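Local coordinates for uncharacterized protein (Escherichia coli O157:H7, PDB 4ZV9) that is of unknown function but probably hydrolyses ester- or lactone-like substrates as a member of the dienelactone hydrolase family, at residues H49-G53 and G91-Q95; F108-E112 and A138-Y143; L146-F152 and A167-H172. All blocks are in the same frame, centred on the assembly; numbering follows the deposited sequence. Where two conformers were deposited one is given.

Interaction 1. Residues H49-G53 and G91-Q95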
loop_
_atom_site.group_PDB
_atom_site.type_symbol
_atom_site.label_atom_id
_atom_site.label_comp_id
_atom_site.label_asym_id
_atom_site.label_seq_id
_atom_site.Cartn_x
_atom_site.Cartn_y
_atom_site.Cartn_z
ATOM N N HIS A 49 3.183 -3.450 2.971
ATOM C CA HIS A 49 2.730 -4.699 3.593
ATOM C C HIS A 49 2.003 -4.518 4.928
ATOM O O HIS A 49 1.774 -3.388 5.394
ATOM C CB HIS A 49 3.911 -5.680 3.754
ATOM C CG HIS A 49 5.075 -5.141 4.547
ATOM N ND1 HIS A 49 5.000 -4.881 5.899
ATOM C CD2 HIS A 49 6.362 -4.908 4.196
ATOM C CE1 HIS A 49 6.183 -4.485 6.343
ATOM N NE2 HIS A 49 7.028 -4.495 5.330
ATOM N N GLU A 50 1.610 -5.647 5.526
ATOM C CA GLU A 50 0.886 -5.661 6.788
ATOM C C GLU A 50 1.882 -5.619 7.970
ATOM O O GLU A 50 2.978 -5.040 7.853
ATOM C CB GLU A 50 -0.065 -6.889 6.803
ATOM C CG GLU A 50 -1.078 -6.896 5.652
ATOM C CD GLU A 50 -1.919 -8.177 5.555
ATOM O OE1 GLU A 50 -1.335 -9.267 5.546
ATOM O OE2 GLU A 50 -3.160 -8.101 5.421
ATOM N N ASN A 51 1.542 -6.257 9.084
ATOM C CA ASN A 51 2.401 -6.252 10.272
ATOM C C ASN A 51 3.394 -7.409 10.370
ATOM O O ASN A 51 3.884 -7.724 11.464
ATOM C CB ASN A 51 1.541 -6.233 11.538
ATOM C CG ASN A 51 0.641 -7.450 11.668
ATOM O OD1 ASN A 51 0.452 -8.207 10.732
ATOM N ND2 ASN A 51 0.045 -7.611 12.838
ATOM N N ARG A 52 3.711 -8.044 9.252
ATOM C CA ARG A 52 4.613 -9.181 9.276
ATOM C C ARG A 52 5.582 -9.243 8.096
ATOM O O ARG A 52 5.978 -10.327 7.676
ATOM C CB ARG A 52 3.796 -10.465 9.392
ATOM C CG ARG A 52 2.647 -10.592 8.400
ATOM C CD ARG A 52 1.479 -11.179 9.127
ATOM N NE ARG A 52 0.391 -11.667 8.281
ATOM C CZ ARG A 52 -0.799 -11.104 8.156
ATOM N NH1 ARG A 52 -1.071 -9.963 8.789
ATOM N NH2 ARG A 52 -1.717 -11.684 7.385
ATOM N N GLY A 53 5.962 -8.075 7.582
ATOM C CA GLY A 53 6.945 -7.971 6.511
ATOM C C GLY A 53 6.446 -8.329 5.119
ATOM O O GLY A 53 5.246 -8.510 4.887
ATOM N N GLY A 91 7.447 -13.171 11.540
ATOM C CA GLY A 91 7.405 -11.886 10.860
ATOM C C GLY A 91 6.808 -10.825 11.771
ATOM O O GLY A 91 7.332 -9.723 11.863
ATOM N N ARG A 92 5.711 -11.172 12.443
ATOM C CA ARG A 92 5.037 -10.247 13.374
ATOM C C ARG A 92 5.926 -9.851 14.539
ATOM O O ARG A 92 6.013 -8.682 14.889
ATOM C CB ARG A 92 3.731 -10.849 13.899
ATOM C CG ARG A 92 2.528 -10.406 13.101
ATOM C CD ARG A 92 1.203 -10.974 13.590
ATOM N NE ARG A 92 1.191 -12.433 13.609
ATOM C CZ ARG A 92 0.555 -13.234 12.744
ATOM N NH1 ARG A 92 -0.201 -12.755 11.757
ATOM N NH2 ARG A 92 0.659 -14.550 12.894
ATOM N N GLU A 93 6.576 -10.840 15.129
ATOM C CA GLU A 93 7.499 -10.616 16.224
ATOM C C GLU A 93 8.666 -9.715 15.820
ATOM O O GLU A 93 9.026 -8.791 16.541
ATOM C CB GLU A 93 8.012 -11.973 16.704
ATOM C CG GLU A 93 9.156 -11.895 17.692
ATOM C CD GLU A 93 9.671 -13.274 18.064
ATOM O OE1 GLU A 93 8.947 -14.274 17.813
ATOM O OE2 GLU A 93 10.789 -13.362 18.607
ATOM N N LEU A 94 9.237 -9.969 14.651
ATOM C CA LEU A 94 10.350 -9.163 14.164
ATOM C C LEU A 94 9.931 -7.728 13.869
ATOM O O LEU A 94 10.670 -6.793 14.185
ATOM C CB LEU A 94 10.987 -9.776 12.906
ATOM C CG LEU A 94 11.776 -11.069 13.134
ATOM C CD1 LEU A 94 12.208 -11.670 11.798
ATOM C CD2 LEU A 94 12.992 -10.848 14.025
ATOM N N GLN A 95 8.763 -7.542 13.253
ATOM C CA GLN A 95 8.356 -6.188 12.859
ATOM C C GLN A 95 8.176 -5.300 14.093
ATOM O O GLN A 95 8.466 -4.112 14.046
ATOM C CB GLN A 95 7.121 -6.209 11.952
ATOM C CG GLN A 95 6.813 -4.851 11.348
ATOM C CD GLN A 95 5.913 -4.918 10.119
ATOM O OE1 GLN A 95 6.082 -5.764 9.247
ATOM N NE2 GLN A 95 4.977 -3.991 10.029
HETATM O O HOH W 1 4.369 -6.721 14.144
#
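In the alpha/beta-hydrolase fold, the loop after the third strand commonly lines the active site and helps form the oxyanion hole. Residues 49-53, which follow strand 42-48, occupy that position, and one turn of helix 88-97 buttresses them. G91 and R52 have the nearest CA atoms of the two segments, 4.2 Å apart. A CB at G91 would come within 2.6 Å of R52 O, so the absent side chain lets helix and loop meet this tightly. At R92 the helix backbone contacts N51: R92 CA makes a CH···O contact with N51 O at 3.4 Å, and a water donates to both N51 O (2.9 Å) and R92 O (2.7 Å). The R92 side chain folds back along the loop, bringing CD to 3.6 Å from N51 ND2 and NH1 over a face of the R52 guanidinium, 3.7 Å from R52 NE. Nearby acids offset these like charges, D88 pairing with R52 and D89 with R92. R52 is held further within its own loop, where NH1 donates to N51 OD1 (3.0 Å) and NH2 lies 3.1 Å from E50 OE1, a purely electrostatic pair. One turn on from G91, Q95 extends with chi1 and chi2 both t and inserts its amide into the bend of the loop. It also touches Y131, next to C130, which carries a hydroxyethylthio modification, consistent with a place beside the active site. Q95 NE2 donates to E50 O at 3.1 Å, an acceptor shared with H49 ND1 at 2.8 Å, while Q95 OE1 accepts from G53 N at 2.9 Å.

Interaction 2. Residues F108-E112 and A138-Y143; sequences FAAIE and AAAVAY
A helix-helix contact joins helix 100-116 to the C-terminal end of helix 132-142; both pack on the same face of the alpha/beta-hydrolase sheet. The axes of 108-112 and 138-142 approach to 11.4 Å, crossing at -57°, with F108 and A139 closest (CA-CA 6.7 Å). Alanines of the second helix receive the F108 ring (chi1 m, chi2 9°): CZ 4.0 Å from A138 CB, CE1 3.9 Å from A139 CB, and CE2 4.0 Å from A142 CB. Y143, the first residue to leave helical phi/psi (-118/97), takes chi1 m, chi2 87° and sets its edge against the F108 face in a T-shaped stack, centroids 5.5 Å apart and planes at 83°. Its OH donates to E112 OE2 (chi1 m, chi2 t) at 2.6 Å; that oxygen also hydrogen-bonds a glycerol, probably from the crystallisation liquor. Alongside, I111 CD1 (chi1 m, chi2 t) reaches A139 CB at 3.7 Å and Y143 CD1 at 4.2 Å. I111 and A139 rest on I126 of strand 123-128, while A110 packs on strand 71-75.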
loop_
_atom_site.group_PDB
_atom_site.type_symbol
_atom_site.label_atom_id
_atom_site.label_comp_id
_atom_site.label_asym_id
_atom_site.label_seq_id
_atom_site.Cartn_x
_atom_site.Cartn_y
_atom_site.Cartn_z
ATOM N N PHE A 108 8.176 5.988 3.003
ATOM C CA PHE A 108 8.203 7.354 2.478
ATOM C C PHE A 108 9.340 7.486 1.460
ATOM O O PHE A 108 9.153 8.053 0.386
ATOM C CB PHE A 108 8.371 8.361 3.625
ATOM C CG PHE A 108 7.121 8.588 4.456
ATOM C CD1 PHE A 108 5.982 7.805 4.302
ATOM C CD2 PHE A 108 7.134 9.523 5.478
ATOM C CE1 PHE A 108 4.853 8.007 5.099
ATOM C CE2 PHE A 108 6.007 9.741 6.272
ATOM C CZ PHE A 108 4.870 8.969 6.088
ATOM N N ALA A 109 10.500 6.906 1.773
ATOM C CA ALA A 109 11.649 6.937 0.871
ATOM C C ALA A 109 11.350 6.180 -0.441
ATOM O O ALA A 109 11.849 6.540 -1.497
ATOM C CB ALA A 109 12.870 6.345 1.546
ATOM N N ALA A 110 10.532 5.135 -0.364
ATOM C CA ALA A 110 10.134 4.391 -1.557
ATOM C C ALA A 110 9.276 5.284 -2.481
ATOM O O ALA A 110 9.425 5.237 -3.711
ATOM C CB ALA A 110 9.362 3.149 -1.182
ATOM N N ILE A 111 8.422 6.110 -1.895
ATOM C CA ILE A 111 7.638 7.069 -2.680
ATOM C C ILE A 111 8.595 8.000 -3.438
ATOM O O ILE A 111 8.450 8.234 -4.647
ATOM C CB ILE A 111 6.697 7.915 -1.804
ATOM C CG1 ILE A 111 5.610 7.039 -1.191
ATOM C CG2 ILE A 111 6.046 9.045 -2.629
ATOM C CD1 ILE A 111 4.781 7.717 -0.103
ATOM N N GLU A 112 9.572 8.533 -2.725
ATOM C CA GLU A 112 10.514 9.471 -3.329
ATOM C C GLU A 112 11.347 8.820 -4.429
ATOM O O GLU A 112 11.597 9.434 -5.453
ATOM C CB GLU A 112 11.397 10.132 -2.249
ATOM C CG GLU A 112 10.603 10.977 -1.259
ATOM C CD GLU A 112 11.466 11.698 -0.237
ATOM O OE1 GLU A 112 12.698 11.861 -0.482
ATOM O OE2 GLU A 112 10.892 12.104 0.811
ATOM N N ALA A 138 -0.749 8.117 6.401
ATOM C CA ALA A 138 0.351 8.960 6.835
ATOM C C ALA A 138 1.079 9.567 5.639
ATOM O O ALA A 138 1.497 10.736 5.668
ATOM C CB ALA A 138 1.305 8.170 7.699
ATOM N N ALA A 139 1.215 8.792 4.569
ATOM C CA ALA A 139 1.830 9.308 3.342
ATOM C C ALA A 139 0.981 10.415 2.719
ATOM O O ALA A 139 1.528 11.411 2.208
ATOM C CB ALA A 139 2.051 8.183 2.334
ATOM N N ALA A 140 -0.346 10.262 2.768
ATOM C CA ALA A 140 -1.235 11.297 2.253
ATOM C C ALA A 140 -1.042 12.607 3.022
ATOM O O ALA A 140 -1.116 13.680 2.446
ATOM C CB ALA A 140 -2.687 10.850 2.326
ATOM N N VAL A 141 -0.813 12.502 4.329
ATOM C CA VAL A 141 -0.544 13.663 5.155
ATOM C C VAL A 141 0.790 14.301 4.774
ATOM O O VAL A 141 0.888 15.514 4.618
ATOM C CB VAL A 141 -0.531 13.297 6.659
ATOM C CG1 VAL A 141 0.081 14.412 7.507
ATOM C CG2 VAL A 141 -1.934 12.967 7.140
ATOM N N ALA A 142 1.815 13.482 4.596
ATOM C CA ALA A 142 3.166 13.990 4.356
ATOM C C ALA A 142 3.522 14.487 2.940
ATOM O O ALA A 142 4.402 15.318 2.806
ATOM C CB ALA A 142 4.172 12.927 4.782
ATOM N N TYR A 143 2.888 13.950 1.900
ATOM C CA TYR A 143 3.261 14.260 0.511
ATOM C C TYR A 143 2.137 14.930 -0.264
ATOM O O TYR A 143 1.275 14.246 -0.812
ATOM C CB TYR A 143 3.722 12.978 -0.220
ATOM C CG TYR A 143 5.044 12.480 0.316
ATOM C CD1 TYR A 143 5.095 11.633 1.411
ATOM C CD2 TYR A 143 6.250 12.908 -0.242
ATOM C CE1 TYR A 143 6.307 11.201 1.919
ATOM C CE2 TYR A 143 7.467 12.485 0.262
ATOM C CZ TYR A 143 7.487 11.635 1.345
ATOM O OH TYR A 143 8.683 11.215 1.863
#

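Interaction 3. Residues L146-F152 and A167-H172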
loop_
_atom_site.group_PDB
_atom_site.type_symbol
_atom_site.label_atom_id
_atom_site.label_comp_id
_atom_site.label_asym_id
_atom_site.label_seq_id
_atom_site.Cartn_x
_atom_site.Cartn_y
_atom_site.Cartn_z
ATOM N N LEU A 146 1.447 13.448 -3.755
ATOM C CA LEU A 146 1.064 12.050 -3.882
ATOM C C LEU A 146 -0.177 11.984 -4.768
ATOM O O LEU A 146 -1.153 12.717 -4.545
ATOM C CB LEU A 146 0.775 11.472 -2.500
ATOM C CG LEU A 146 0.504 9.971 -2.357
ATOM C CD1 LEU A 146 1.772 9.159 -2.647
ATOM C CD2 LEU A 146 0.001 9.683 -0.970
ATOM N N ALA A 147 -0.128 11.150 -5.800
ATOM C CA ALA A 147 -1.221 11.088 -6.773
ATOM C C ALA A 147 -2.537 10.531 -6.207
ATOM O O ALA A 147 -3.615 10.972 -6.598
ATOM C CB ALA A 147 -0.786 10.290 -7.987
ATOM N N CYS A 148 -2.442 9.550 -5.315
ATOM C CA CYS A 148 -3.615 8.972 -4.664
ATOM C C CYS A 148 -3.154 8.032 -3.551
ATOM O O CYS A 148 -1.986 7.634 -3.505
ATOM C CB CYS A 148 -4.503 8.209 -5.660
ATOM S SG CYS A 148 -3.678 6.811 -6.486
ATOM N N ALA A 149 -4.064 7.718 -2.640
ATOM C CA ALA A 149 -3.780 6.791 -1.541
ATOM C C ALA A 149 -4.980 5.885 -1.321
ATOM O O ALA A 149 -6.134 6.355 -1.311
ATOM C CB ALA A 149 -3.451 7.549 -0.276
ATOM N N VAL A 150 -4.715 4.602 -1.114
ATOM C CA VAL A 150 -5.767 3.606 -0.962
ATOM C C VAL A 150 -5.506 2.710 0.254
ATOM O O VAL A 150 -4.915 1.636 0.131
ATOM C CB VAL A 150 -5.907 2.751 -2.240
ATOM C CG1 VAL A 150 -7.106 1.828 -2.145
ATOM C CG2 VAL A 150 -6.033 3.637 -3.467
ATOM N N PRO A 151 -5.910 3.172 1.449
ATOM C CA PRO A 151 -5.728 2.349 2.636
ATOM C C PRO A 151 -6.791 1.261 2.793
ATOM O O PRO A 151 -7.993 1.558 2.728
ATOM C CB PRO A 151 -5.858 3.356 3.784
ATOM C CG PRO A 151 -6.685 4.464 3.223
ATOM C CD PRO A 151 -6.244 4.564 1.795
ATOM N N PHE A 152 -6.343 0.012 2.960
ATOM C CA PHE A 152 -7.240 -1.085 3.295
ATOM C C PHE A 152 -7.189 -1.297 4.812
ATOM O O PHE A 152 -6.116 -1.599 5.377
ATOM C CB PHE A 152 -6.828 -2.380 2.633
ATOM C CG PHE A 152 -7.161 -2.486 1.173
ATOM C CD1 PHE A 152 -6.434 -1.794 0.225
ATOM C CD2 PHE A 152 -8.117 -3.390 0.741
ATOM C CE1 PHE A 152 -6.699 -1.948 -1.126
ATOM C CE2 PHE A 152 -8.391 -3.546 -0.601
ATOM C CZ PHE A 152 -7.685 -2.814 -1.540
ATOM N N ALA A 167 -3.774 14.157 -1.687
ATOM C CA ALA A 167 -4.032 12.957 -2.466
ATOM C C ALA A 167 -5.474 12.482 -2.279
ATOM O O ALA A 167 -5.938 12.335 -1.144
ATOM C CB ALA A 167 -3.087 11.842 -2.039
ATOM N N PRO A 168 -6.176 12.223 -3.396
ATOM C CA PRO A 168 -7.509 11.620 -3.330
ATOM C C PRO A 168 -7.449 10.269 -2.629
ATOM O O PRO A 168 -6.608 9.437 -2.981
ATOM C CB PRO A 168 -7.892 11.444 -4.801
ATOM C CG PRO A 168 -7.143 12.519 -5.504
ATOM C CD PRO A 168 -5.835 12.643 -4.769
ATOM N N LEU A 169 -8.325 10.079 -1.650
ATOM C CA LEU A 169 -8.323 8.884 -0.793
ATOM C C LEU A 169 -9.442 7.917 -1.107
ATOM O O LEU A 169 -10.611 8.322 -1.193
ATOM C CB LEU A 169 -8.506 9.303 0.663
ATOM C CG LEU A 169 -7.314 9.894 1.392
ATOM C CD1 LEU A 169 -7.805 10.592 2.652
ATOM C CD2 LEU A 169 -6.338 8.787 1.726
ATOM N N LEU A 170 -9.094 6.647 -1.258
ATOM C CA LEU A 170 -10.079 5.589 -1.418
ATOM C C LEU A 170 -9.876 4.695 -0.215
ATOM O O LEU A 170 -8.849 4.024 -0.111
ATOM C CB LEU A 170 -9.883 4.806 -2.720
ATOM C CG LEU A 170 -10.769 3.565 -2.875
ATOM C CD1 LEU A 170 -12.256 3.916 -2.877
ATOM C CD2 LEU A 170 -10.398 2.826 -4.147
ATOM N N LEU A 171 -10.852 4.667 0.693
ATOM C CA LEU A 171 -10.706 3.883 1.910
ATOM C C LEU A 171 -11.627 2.657 1.940
ATOM O O LEU A 171 -12.828 2.760 1.678
ATOM C CB LEU A 171 -10.951 4.745 3.147
ATOM C CG LEU A 171 -10.147 6.050 3.194
ATOM C CD1 LEU A 171 -10.990 7.219 2.697
ATOM C CD2 LEU A 171 -9.664 6.357 4.594
ATOM N N HIS A 172 -11.042 1.503 2.237
ATOM C CA HIS A 172 -11.802 0.254 2.355
ATOM C C HIS A 172 -11.835 -0.186 3.815
ATOM O O HIS A 172 -10.777 -0.385 4.438
ATOM C CB HIS A 172 -11.150 -0.851 1.534
ATOM C CG HIS A 172 -10.936 -0.502 0.098
ATOM N ND1 HIS A 172 -11.966 -0.461 -0.820
ATOM C CD2 HIS A 172 -9.806 -0.208 -0.588
ATOM C CE1 HIS A 172 -11.479 -0.144 -2.007
ATOM N NE2 HIS A 172 -10.168 0.005 -1.895
#
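At the apolar centre, L169 CD2 lies 3.7 Å from A149 CB and 4.2 Å from P151 CD, and L171 CD2 continues the row 3.8 Å from P151 CG. On this face helix 132-142 covers P151, L169 and L171 through N137, and helix 184-193 packs against both leucines. On the reverse face V150 CG1 meets L170 CD2 at 4.0 Å and H172 NE2 at 3.6 Å, with T230 of helix 220-237 also against V150. In the N-terminal part of the two segments, L146 CB packs on A167 CB at 3.9 Å. The backbones behind these side chains run parallel, their axes 4.9 Å apart and only 6° from alignment. They are neighbouring parallel strands of the alpha/beta-hydrolase sheet, with 148-151 following strand 123-128 in the order and 169-174 continuing outward. A149 N donates to P168 O (3.1 Å) and A149 O accepts from L170 N (3.0 Å). The ladder then misses a rung, because P151 has no N-H to offer: its N stands 3.4 Å from L170 O, which instead receives a CH···O contact from V150 CA at 3.2 Å. Hydrogen bonding resumes where H172 N donates to P151 O at 3.1 Å. Beyond this bond the rings of F152 and H172 meet obliquely, centroids 4.3 Å apart and planes at 36°, with H172 CD2 over the F152 face, 3.5 Å from CZ. F152 also meets the rings of F129 and H211. The H172 imidazole is fixed at both nitrogens, ND1 bonding to Y203 OH and NE2 to T230 OG1.

Overall arrangement
Along the chain the three contacts come in series, all inside one alpha/beta-hydrolase domain. Interactions 2 and 3 are neighbours, with centres 12 Å apart: L146 packs against A139, A140 and I111, and A140 also touches L169, so the helix pair and the strand pair share one hydrophobic core. Interaction 1 lies 20 Å from interaction 2 and 22 Å from interaction 3 between centres, across the chain's centre from the latter. Helix 88-97 of interaction 1 leads into helix 100-116 of interaction 2. Interactions 2 and 3 join part of the sheet to part of its helical cover, whereas interaction 1 involves the loop after strand 42-48, whose E50 packs on F129, beside C130, probably the nucleophile.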